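Local coordinates for catalase-3 (Neurospora crassa, PDB 4AJ9), which uses heme to break hydrogen peroxide down to oxygen and water, a reaction that probably protects cells from peroxide damage, at residues C[87-92]-C[124-129]; C[336-341]-C[422-427]. One frame throughout, in Å; residues are numbered along the deposited sequence. Where two conformers were deposited one is given.

Both contacts reach the same curled antiparallel sheet, the catalase beta-barrel, at different places. They follow one another in sequence: contact 1 closes at Asp129, long before contact 2 opens at Gly336. Their centres lie about 21 Å apart and their nearest atoms about 4 Å, without touching. Contact 1 lays the loop between strands 68-77 and 96-104 against strand 121-128, inside one subunit. Contact 2 ties the short strand 337-338, which pairs with strand 214-217, to a later segment whose strand 425-427 pairs with a strand of a neighbouring subunit, carrying the sheet across the interface. One thus packs the barrel, while the other joins it to the tetramer interface.

Contact 1. Residues C[87-92]-C[124-129]; sequences ASFLGA and TRFYTD
The single 3-10 turn at Ser88 and Phe89 lies beside the end of strand 121-128, with CA of Phe89 5.7 Å from CA of Thr128 and the backbones joined through side chains. Phe89 and Phe126 form the apolar centre. Their ring centroids are 4.5 Å apart and the planes inclined at 36°, an oblique pairing in which CE2 of Phe89 sits over one face of Phe126, 3.7 Å from its CE2 and nearer the rim than the middle. The other face of Phe126 is covered by CG2 of Thr124, and Leu90 lies against a face of the Phe89 ring. The methyl CG2 of Thr128 approaches CB of Phe89 to 3.6 Å. A chi1 of 85° puts OG1 between the backbone N and the carbonyl carbon and leaves this methyl anti to that carbon; OG1 turns to Glu130 N and Gly131 O. At the outer end OG of Ser88, swung away from its own N by a chi1 of 166°, donates to OD1 of Asp129; the modelled separation of 2.3 Å is too short to be taken literally. Phe126 also meets Phe75 edge-to-face and touches Val99 and Trp230, so the aromatic pair extends the apolar packing of the barrel. The contact is therefore apolar at its centre and polar at the exposed Asp129 end, where a hydroxyl and a carboxylate meet at a doubtful distance between the loop and the turn after the strand.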
ATOM      1  N   ALA C  87     -11.685 -30.572  18.912  1.00  9.30           N
ATOM      2  CA  ALA C  87     -12.128 -29.741  17.790  1.00 10.09           C
ATOM      3  C   ALA C  87     -13.646 -29.780  17.634  1.00  9.96           C
ATOM      4  O   ALA C  87     -14.234 -30.840  17.468  1.00 12.05           O
ATOM      5  CB  ALA C  87     -11.446 -30.176  16.495  1.00  7.31           C
ATOM      6  N   SER C  88     -14.271 -28.610  17.682  1.00  8.31           N
ATOM      7  CA  SER C  88     -15.721 -28.512  17.719  1.00  7.78           C
ATOM      8  C   SER C  88     -16.380 -29.041  16.445  1.00 10.54           C
ATOM      9  O   SER C  88     -17.450 -29.637  16.495  1.00  9.27           O
ATOM     10  CB  SER C  88     -16.147 -27.059  17.969  1.00  7.96           C
ATOM     11  OG  SER C  88     -17.526 -26.883  17.693  1.00 13.22           O
ATOM     12  N   PHE C  89     -15.748 -28.824  15.300  1.00  6.98           N
ATOM     13  CA  PHE C  89     -16.360 -29.249  14.047  1.00  7.05           C
ATOM     14  C   PHE C  89     -16.364 -30.774  13.899  1.00  6.66           C
ATOM     15  O   PHE C  89     -17.042 -31.313  13.029  1.00  8.79           O
ATOM     16  CB  PHE C  89     -15.713 -28.558  12.840  1.00  7.73           C
ATOM     17  CG  PHE C  89     -14.380 -29.135  12.429  1.00  7.75           C
ATOM     18  CD1 PHE C  89     -13.231 -28.857  13.159  1.00  7.40           C
ATOM     19  CD2 PHE C  89     -14.275 -29.930  11.296  1.00  7.06           C
ATOM     20  CE1 PHE C  89     -12.013 -29.376  12.776  1.00  9.23           C
ATOM     21  CE2 PHE C  89     -13.054 -30.442  10.902  1.00  8.87           C
ATOM     22  CZ  PHE C  89     -11.927 -30.173  11.644  1.00  8.66           C
ATOM     23  N   LEU C  90     -15.617 -31.463  14.754  1.00  6.56           N
ATOM     24  CA  LEU C  90     -15.606 -32.925  14.741  1.00  5.55           C
ATOM     25  C   LEU C  90     -16.308 -33.516  15.964  1.00 12.69           C
ATOM     26  O   LEU C  90     -16.174 -34.707  16.251  1.00  9.71           O
ATOM     27  CB  LEU C  90     -14.169 -33.435  14.645  1.00  5.84           C
ATOM     28  CG  LEU C  90     -13.463 -33.077  13.331  1.00  5.91           C
ATOM     29  CD1 LEU C  90     -11.972 -33.325  13.424  1.00  5.19           C
ATOM     30  CD2 LEU C  90     -14.074 -33.858  12.166  1.00  8.70           C
ATOM     31  N   GLY C  91     -17.078 -32.689  16.663  1.00  8.15           N
ATOM     32  CA  GLY C  91     -17.589 -33.054  17.974  1.00  8.39           C
ATOM     33  C   GLY C  91     -18.932 -33.765  18.048  1.00 13.23           C
ATOM     34  O   GLY C  91     -19.363 -34.147  19.128  1.00 11.73           O
ATOM     35  N   ALA C  92     -19.601 -33.949  16.918  1.00  7.97           N
ATOM     36  CA  ALA C  92     -20.872 -34.681  16.927  1.00 13.09           C
ATOM     37  C   ALA C  92     -21.188 -35.307  15.580  1.00 18.44           C
ATOM     38  O   ALA C  92     -20.866 -34.746  14.528  1.00 11.59           O
ATOM     39  CB  ALA C  92     -22.017 -33.772  17.360  1.00 13.58           C
ATOM     40  N   THR C 124      -8.477 -26.031   2.235  1.00  4.52           N
ATOM     41  CA  THR C 124      -9.847 -26.102   2.728  1.00  2.21           C
ATOM     42  C   THR C 124     -10.004 -25.261   3.978  1.00  5.28           C
ATOM     43  O   THR C 124      -9.244 -25.419   4.928  1.00  3.96           O
ATOM     44  CB  THR C 124     -10.195 -27.538   3.167  1.00  5.50           C
ATOM     45  OG1 THR C 124      -9.993 -28.444   2.078  1.00  5.93           O
ATOM     46  CG2 THR C 124     -11.640 -27.614   3.679  1.00  2.52           C
ATOM     47  N   ARG C 125     -11.002 -24.387   3.996  1.00  4.76           N
ATOM     48  CA  ARG C 125     -11.334 -23.688   5.231  1.00  3.68           C
ATOM     49  C   ARG C 125     -12.608 -24.264   5.842  1.00  5.74           C
ATOM     50  O   ARG C 125     -13.635 -24.392   5.160  1.00  5.64           O
ATOM     51  CB  ARG C 125     -11.534 -22.190   4.986  1.00  2.28           C
ATOM     52  CG  ARG C 125     -12.177 -21.468   6.186  1.00  2.90           C
ATOM     53  CD  ARG C 125     -11.934 -19.967   6.092  1.00  6.76           C
ATOM     54  NE  ARG C 125     -10.501 -19.711   6.023  1.00  3.79           N
ATOM     55  CZ  ARG C 125      -9.953 -18.613   5.526  1.00  5.07           C
ATOM     56  NH1 ARG C 125     -10.721 -17.633   5.055  1.00  2.55           N
ATOM     57  NH2 ARG C 125      -8.623 -18.500   5.499  1.00  2.84           N
ATOM     58  N   PHE C 126     -12.545 -24.604   7.125  1.00  6.24           N
ATOM     59  CA  PHE C 126     -13.748 -24.958   7.868  1.00  4.04           C
ATOM     60  C   PHE C 126     -14.125 -23.732   8.664  1.00  7.60           C
ATOM     61  O   PHE C 126     -13.325 -23.247   9.458  1.00  3.64           O
ATOM     62  CB  PHE C 126     -13.473 -26.101   8.852  1.00  3.91           C
ATOM     63  CG  PHE C 126     -12.988 -27.372   8.213  1.00  5.19           C
ATOM     64  CD1 PHE C 126     -11.634 -27.580   8.002  1.00  3.37           C
ATOM     65  CD2 PHE C 126     -13.881 -28.387   7.886  1.00  7.96           C
ATOM     66  CE1 PHE C 126     -11.177 -28.768   7.431  1.00  4.88           C
ATOM     67  CE2 PHE C 126     -13.430 -29.589   7.325  1.00  3.17           C
ATOM     68  CZ  PHE C 126     -12.075 -29.772   7.101  1.00  4.47           C
ATOM     69  N   TYR C 127     -15.324 -23.210   8.441  1.00  4.63           N
ATOM     70  CA  TYR C 127     -15.795 -22.070   9.203  1.00  5.54           C
ATOM     71  C   TYR C 127     -16.512 -22.609  10.453  1.00  5.32           C
ATOM     72  O   TYR C 127     -17.748 -22.670  10.490  1.00  5.78           O
ATOM     73  CB  TYR C 127     -16.752 -21.230   8.346  1.00  3.23           C
ATOM     74  CG  TYR C 127     -16.144 -20.585   7.112  1.00  6.28           C
ATOM     75  CD1 TYR C 127     -16.050 -21.279   5.896  1.00  6.47           C
ATOM     76  CD2 TYR C 127     -15.703 -19.266   7.145  1.00  7.06           C
ATOM     77  CE1 TYR C 127     -15.511 -20.668   4.762  1.00  7.25           C
ATOM     78  CE2 TYR C 127     -15.167 -18.652   6.022  1.00  5.49           C
ATOM     79  CZ  TYR C 127     -15.075 -19.357   4.834  1.00  7.66           C
ATOM     80  OH  TYR C 127     -14.540 -18.734   3.728  1.00  3.41           O
ATOM     81  N   THR C 128     -15.738 -23.026  11.460  1.00  3.92           N
ATOM     82  CA  THR C 128     -16.301 -23.713  12.629  1.00  6.50           C
ATOM     83  C   THR C 128     -16.876 -22.735  13.627  1.00  8.99           C
ATOM     84  O   THR C 128     -16.618 -21.531  13.548  1.00  6.48           O
ATOM     85  CB  THR C 128     -15.263 -24.584  13.367  1.00  5.15           C
ATOM     86  OG1 THR C 128     -14.515 -23.775  14.300  1.00  6.85           O
ATOM     87  CG2 THR C 128     -14.313 -25.248  12.382  1.00 10.77           C
ATOM     88  N   ASP C 129     -17.653 -23.248  14.576  1.00  6.38           N
ATOM     89  CA  ASP C 129     -18.231 -22.371  15.589  1.00  8.77           C
ATOM     90  C   ASP C 129     -17.196 -22.002  16.653  1.00  7.24           C
ATOM     91  O   ASP C 129     -17.509 -21.294  17.599  1.00  6.12           O
ATOM     92  CB  ASP C 129     -19.494 -22.982  16.199  1.00 12.46           C
ATOM     93  CG  ASP C 129     -19.293 -24.419  16.630  1.00 34.51           C
ATOM     94  OD1 ASP C 129     -18.144 -24.777  16.969  1.00 26.95           O
ATOM     95  OD2 ASP C 129     -20.283 -25.190  16.633  1.00 36.30           O
TER

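Contact 2. Residues C[336-341]-C[422-427]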
ATOM      1  N   GLY C 336      -8.255 -28.128  20.070  1.00  8.08           N
ATOM      2  CA  GLY C 336      -8.360 -29.517  19.653  1.00  7.08           C
ATOM      3  C   GLY C 336      -7.302 -29.936  18.641  1.00  7.68           C
ATOM      4  O   GLY C 336      -7.137 -31.119  18.358  1.00  6.25           O
ATOM      5  N   VAL C 337      -6.582 -28.962  18.093  1.00  4.74           N
ATOM      6  CA  VAL C 337      -5.534 -29.240  17.125  1.00  2.55           C
ATOM      7  C   VAL C 337      -4.292 -28.471  17.563  1.00  7.86           C
ATOM      8  O   VAL C 337      -4.414 -27.388  18.140  1.00  6.30           O
ATOM      9  CB  VAL C 337      -5.955 -28.772  15.707  1.00  3.00           C
ATOM     10  CG1 VAL C 337      -4.887 -29.116  14.676  1.00  2.01           C
ATOM     11  CG2 VAL C 337      -7.300 -29.388  15.309  1.00  5.34           C
ATOM     12  N   ASP C 338      -3.109 -29.033  17.306  1.00  8.79           N
ATOM     13  CA  ASP C 338      -1.842 -28.358  17.607  1.00  5.77           C
ATOM     14  C   ASP C 338      -0.805 -28.599  16.510  1.00  5.94           C
ATOM     15  O   ASP C 338      -0.977 -29.480  15.663  1.00  6.48           O
ATOM     16  CB  ASP C 338      -1.284 -28.819  18.954  1.00  4.34           C
ATOM     17  CG  ASP C 338      -0.259 -27.840  19.536  1.00  5.01           C
ATOM     18  OD1 ASP C 338      -0.131 -26.719  19.005  1.00  7.47           O
ATOM     19  OD2 ASP C 338       0.414 -28.188  20.534  1.00  7.92           O
ATOM     20  N   PHE C 339       0.279 -27.821  16.549  1.00  4.56           N
ATOM     21  CA  PHE C 339       1.364 -27.948  15.582  1.00  3.85           C
ATOM     22  C   PHE C 339       2.342 -29.024  16.016  1.00  7.06           C
ATOM     23  O   PHE C 339       2.296 -29.494  17.150  1.00  5.64           O
ATOM     24  CB  PHE C 339       2.121 -26.624  15.462  1.00  4.76           C
ATOM     25  CG  PHE C 339       1.237 -25.451  15.156  1.00  5.92           C
ATOM     26  CD1 PHE C 339       0.586 -25.359  13.935  1.00  2.49           C
ATOM     27  CD2 PHE C 339       1.044 -24.445  16.095  1.00  4.37           C
ATOM     28  CE1 PHE C 339      -0.244 -24.279  13.656  1.00  7.96           C
ATOM     29  CE2 PHE C 339       0.211 -23.361  15.821  1.00  6.82           C
ATOM     30  CZ  PHE C 339      -0.433 -23.280  14.599  1.00  4.33           C
ATOM     31  N   THR C 340       3.224 -29.413  15.104  1.00  5.25           N
ATOM     32  CA  THR C 340       4.406 -30.159  15.499  1.00  8.27           C
ATOM     33  C   THR C 340       5.648 -29.388  15.111  1.00  9.70           C
ATOM     34  O   THR C 340       5.589 -28.361  14.415  1.00  5.24           O
ATOM     35  CB  THR C 340       4.496 -31.555  14.866  1.00  5.33           C
ATOM     36  OG1 THR C 340       4.693 -31.427  13.454  1.00  7.10           O
ATOM     37  CG2 THR C 340       3.236 -32.387  15.167  1.00  3.56           C
ATOM     38  N   GLU C 341       6.777 -29.926  15.547  1.00  5.27           N
ATOM     39  CA  GLU C 341       8.074 -29.316  15.349  1.00  5.80           C
ATOM     40  C   GLU C 341       8.647 -29.594  13.959  1.00 10.28           C
ATOM     41  O   GLU C 341       9.861 -29.600  13.773  1.00 14.21           O
ATOM     42  CB  GLU C 341       9.038 -29.819  16.431  1.00  6.03           C
ATOM     43  CG  GLU C 341       8.717 -29.316  17.837  1.00  8.49           C
ATOM     44  CD  GLU C 341       7.586 -30.082  18.521  1.00  9.07           C
ATOM     45  OE1 GLU C 341       6.955 -30.952  17.887  1.00  9.94           O
ATOM     46  OE2 GLU C 341       7.334 -29.813  19.710  1.00 11.66           O
ATOM     47  N   PRO C 422      -0.114 -29.785  26.326  1.00 11.65           N
ATOM     48  CA  PRO C 422       0.573 -29.586  27.606  1.00 11.17           C
ATOM     49  C   PRO C 422       1.848 -30.432  27.779  1.00 13.76           C
ATOM     50  O   PRO C 422       2.764 -30.023  28.498  1.00 22.55           O
ATOM     51  CB  PRO C 422      -0.494 -29.959  28.655  1.00 20.21           C
ATOM     52  CG  PRO C 422      -1.580 -30.648  27.915  1.00 20.77           C
ATOM     53  CD  PRO C 422      -1.520 -30.196  26.490  1.00 11.31           C
ATOM     54  N   GLY C 423       1.923 -31.582  27.126  1.00 13.07           N
ATOM     55  CA  GLY C 423       3.095 -32.427  27.291  1.00 26.71           C
ATOM     56  C   GLY C 423       4.353 -32.013  26.537  1.00 19.26           C
ATOM     57  O   GLY C 423       5.436 -32.550  26.784  1.00 16.36           O
ATOM     58  N   ARG C 424       4.223 -31.052  25.629  0.98 13.19           N
ATOM     59  CA  ARG C 424       5.340 -30.684  24.763  0.98 11.90           C
ATOM     60  C   ARG C 424       6.490 -30.037  25.520  0.98 12.60           C
ATOM     61  O   ARG C 424       6.282 -29.183  26.382  0.98 16.90           O
ATOM     62  CB  ARG C 424       4.869 -29.791  23.614  0.98  9.23           C
ATOM     63  CG  ARG C 424       4.022 -30.546  22.590  0.98  8.44           C
ATOM     64  CD  ARG C 424       3.511 -29.620  21.507  0.98  6.90           C
ATOM     65  NE  ARG C 424       4.578 -29.077  20.664  0.98  9.39           N
ATOM     66  CZ  ARG C 424       4.420 -28.006  19.889  0.98  7.34           C
ATOM     67  NH1 ARG C 424       3.247 -27.383  19.873  0.98  7.05           N
ATOM     68  NH2 ARG C 424       5.421 -27.549  19.147  0.98  5.02           N
ATOM     69  N   THR C 425       7.704 -30.462  25.187  1.00 13.77           N
ATOM     70  CA  THR C 425       8.907 -29.952  25.839  1.00 18.55           C
ATOM     71  C   THR C 425       9.969 -29.581  24.818  1.00 16.31           C
ATOM     72  O   THR C 425       9.956 -30.074  23.688  1.00 21.39           O
ATOM     73  CB  THR C 425       9.528 -31.013  26.753  1.00 21.49           C
ATOM     74  OG1 THR C 425       9.945 -32.127  25.954  1.00 16.50           O
ATOM     75  CG2 THR C 425       8.522 -31.479  27.791  1.00 15.72           C
ATOM     76  N   ALA C 426      10.891 -28.714  25.228  1.00 16.11           N
ATOM     77  CA  ALA C 426      12.069 -28.403  24.433  1.00 21.55           C
ATOM     78  C   ALA C 426      13.301 -28.926  25.154  1.00 27.03           C
ATOM     79  O   ALA C 426      13.417 -28.800  26.376  1.00 26.07           O
ATOM     80  CB  ALA C 426      12.190 -26.909  24.203  1.00 15.32           C
ATOM     81  N   SER C 427      14.221 -29.514  24.400  1.00 20.10           N
ATOM     82  CA  SER C 427      15.437 -30.041  24.996  1.00 19.50           C
ATOM     83  C   SER C 427      16.658 -29.866  24.106  1.00 20.50           C
ATOM     84  O   SER C 427      16.647 -30.223  22.928  1.00 18.63           O
ATOM     85  CB  SER C 427      15.264 -31.516  25.355  1.00 23.31           C
ATOM     86  OG  SER C 427      16.331 -31.944  26.180  1.00 29.73           O
TER
HETATM   87  O   HOH W   1       7.496 -31.553  21.995  1.00 19.26           O
HETATM   88  O   HOH W   2       9.721 -28.888  21.140  1.00 21.12           O
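Arg424, in the conformer described, one of two deposited, reaches across to Asp338 and Glu341 from the second segment, whose Pro422 and Gly423 lead the chain up to it. The backbones stay well apart, CA of Arg424 being 9.3 Å from CA of Thr340, and the long side chain spans the gap. It runs extended to CD and then bends at chi3 (66°), which brings the guanidinium between the two acids. NH1 donates to OD2 of Asp338 at 3.0 Å, forming a salt bridge; it arrives from above the carboxylate plane, and OD2 has a further partner in Thr421 OG1. Asp338 OD1 weakly accepts the N-H of Phe339. On the other side NE lies 3.0 Å from OE2 of Glu341, which sits in the guanidinium plane, and NH2 adds a weak bond to the same oxygen. With the carboxylate at 89° to the guanidinium, OE2 alone takes both N-H groups, and this is not the side-by-side two-oxygen pairing. The carbonyl O of Phe339 lies over one guanidinium face, 3.6 Å from NH1. NH2 also forms a salt bridge with Glu43 of the fourth subunit, and OE1 of Glu341 forms one with Arg215. Next along the chain, Thr425 joins the network through its carbonyl: two waters each donate to Glu341 OE2, both at 2.9 Å, and to Thr425 O, one of those latter bonds being weak. Thr425 and Ala426 then pair in an antiparallel ladder with a strand of the second subunit. In this conformer three carboxylates thus bind the Arg424 guanidinium, and one of them, Glu341, holds a second arginine, so the positive charge is probably well balanced in a buried network that links the barrel to the subunit interface.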